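Local coordinates for response regulator receiver protein (Pseudoalteromonas atlantica T6c, PDB 3KTO) that probably acts as a CheY-like receiver-type response regulator in bacterial signal transduction, at residues Lys109-Glu113 with His114-His118. Numbering follows the deposited sequence.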
# COMPACT_ATOMS: atom_id res chain seq x y z
N LYS A 109 -9.61 -1.66 -4.30
CA LYS A 109 -9.43 -1.16 -2.94
C LYS A 109 -8.56 0.10 -3.05
O LYS A 109 -7.68 0.16 -3.90
CB LYS A 109 -8.72 -2.20 -2.06
CG LYS A 109 -9.53 -3.45 -1.76
CD LYS A 109 -8.86 -4.30 -0.69
CE LYS A 109 -7.57 -4.95 -1.18
NZ LYS A 109 -6.94 -5.81 -0.13
N PRO A 110 -8.82 1.13 -2.23
CA PRO A 110 -9.86 1.26 -1.20
C PRO A 110 -11.23 1.09 -1.82
O PRO A 110 -11.51 1.62 -2.90
CB PRO A 110 -9.62 2.66 -0.65
CG PRO A 110 -9.07 3.40 -1.83
CD PRO A 110 -8.08 2.40 -2.37
N PHE A 111 -12.09 0.36 -1.13
CA PHE A 111 -13.43 0.08 -1.63
C PHE A 111 -14.53 0.81 -0.89
O PHE A 111 -14.32 1.41 0.17
CB PHE A 111 -13.70 -1.42 -1.52
CG PHE A 111 -13.63 -1.94 -0.12
CD1 PHE A 111 -12.41 -2.02 0.54
CD2 PHE A 111 -14.79 -2.27 0.57
CE1 PHE A 111 -12.34 -2.43 1.86
CE2 PHE A 111 -14.73 -2.69 1.90
CZ PHE A 111 -13.50 -2.77 2.54
N ILE A 112 -15.72 0.74 -1.47
CA ILE A 112 -16.91 1.34 -0.91
C ILE A 112 -17.52 0.22 -0.10
O ILE A 112 -17.86 -0.84 -0.64
CB ILE A 112 -17.87 1.77 -2.03
CG1 ILE A 112 -17.09 2.56 -3.09
CG2 ILE A 112 -18.98 2.62 -1.46
CD1 ILE A 112 -17.88 2.88 -4.33
N GLU A 113 -17.67 0.42 1.20
CA GLU A 113 -18.20 -0.65 2.02
C GLU A 113 -19.54 -1.23 1.59
O GLU A 113 -19.71 -2.45 1.66
CB GLU A 113 -18.25 -0.24 3.49
CG GLU A 113 -19.07 0.98 3.81
CD GLU A 113 -19.24 1.16 5.31
OE1 GLU A 113 -18.22 1.12 6.03
OE2 GLU A 113 -20.40 1.32 5.77
N HIS A 114 -20.47 -0.41 1.12
CA HIS A 114 -21.76 -0.98 0.74
C HIS A 114 -21.65 -1.92 -0.46
O HIS A 114 -22.43 -2.85 -0.60
CB HIS A 114 -22.83 0.10 0.49
CG HIS A 114 -22.72 0.79 -0.83
ND1 HIS A 114 -21.99 1.94 -1.02
CD2 HIS A 114 -23.28 0.49 -2.03
CE1 HIS A 114 -22.11 2.33 -2.28
NE2 HIS A 114 -22.88 1.47 -2.91
N VAL A 115 -20.66 -1.68 -1.31
CA VAL A 115 -20.47 -2.55 -2.46
C VAL A 115 -20.07 -3.93 -1.95
O VAL A 115 -20.66 -4.94 -2.31
CB VAL A 115 -19.35 -2.03 -3.39
CG1 VAL A 115 -19.07 -3.04 -4.50
CG2 VAL A 115 -19.78 -0.70 -4.00
N LEU A 116 -19.07 -3.96 -1.08
CA LEU A 116 -18.62 -5.23 -0.53
C LEU A 116 -19.74 -5.88 0.27
O LEU A 116 -20.03 -7.06 0.08
CB LEU A 116 -17.40 -5.02 0.37
CG LEU A 116 -16.95 -6.28 1.11
CD1 LEU A 116 -16.45 -7.32 0.11
CD2 LEU A 116 -15.87 -5.93 2.11
N VAL A 117 -20.36 -5.12 1.16
CA VAL A 117 -21.44 -5.67 1.99
C VAL A 117 -22.52 -6.29 1.10
O VAL A 117 -22.97 -7.41 1.34
CB VAL A 117 -22.04 -4.58 2.92
CG1 VAL A 117 -23.22 -5.14 3.70
CG2 VAL A 117 -20.97 -4.09 3.88
N HIS A 118 -22.90 -5.56 0.06
CA HIS A 118 -23.92 -6.04 -0.86
C HIS A 118 -23.51 -7.35 -1.54
O HIS A 118 -24.29 -8.30 -1.60
CB HIS A 118 -24.21 -4.97 -1.92
CG HIS A 118 -25.24 -5.39 -2.92
ND1 HIS A 118 -24.95 -6.17 -4.01
CD2 HIS A 118 -26.58 -5.17 -2.96
CE1 HIS A 118 -26.06 -6.43 -4.68
NE2 HIS A 118 -27.06 -5.83 -4.06
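F111 meets L116 obliquely at the start of helix 113-127: ring atom CE2 of F111 lies 3.4 Å from methyl CD2 of L116, and CD2 of the ring passes 3.8 Å from L116 CB. F111 reaches this place because its ring carbon CG stands between the backbone N and the carbonyl carbon (chi1 61°), while L116 CG is anti to its own N. Both side chains are buried and continue onto L22 and L25, packing the first turn of helix 113-127 against helix 16-26. With only an alanine at F111, the methyl CD2 of L116 would probably lose its aromatic neighbour and a gap would open toward L22 and L25.

I112, at the N-cap position, turns its side chain to the other flank. Its CB sits 3.7 Å from V115 CG2, the two side chains crossing at a slant. Branch CG2 of I112 runs alongside the H114 ring, only 3.1 Å from ND1, a tight fit. V115 CG2 lies above one face of that ring, displaced toward its rim, so the imidazole packs against two aliphatic groups near the surface. Carbonyl O of I112 takes two weak bonds, from V115 N (3.0 Å, bent to 131°) and from L116 N (3.4 Å). A strong i to i+4 bond follows, V117 N to E113 O at 2.8 Å and nearly straight (173°); V117 CG2 packs close beside the same oxygen.

A cis peptide precedes P110. This Lys–cis-Pro pair after the last strand, leading into the final helix, is a hallmark of CheY-like receiver domains, where the lysine reaches the acidic pocket of the phosphoacceptor aspartate; here K109 NZ forms salt bridges with D13 and with E57, a glutamate at the end of strand 51-57, where that aspartate usually lies.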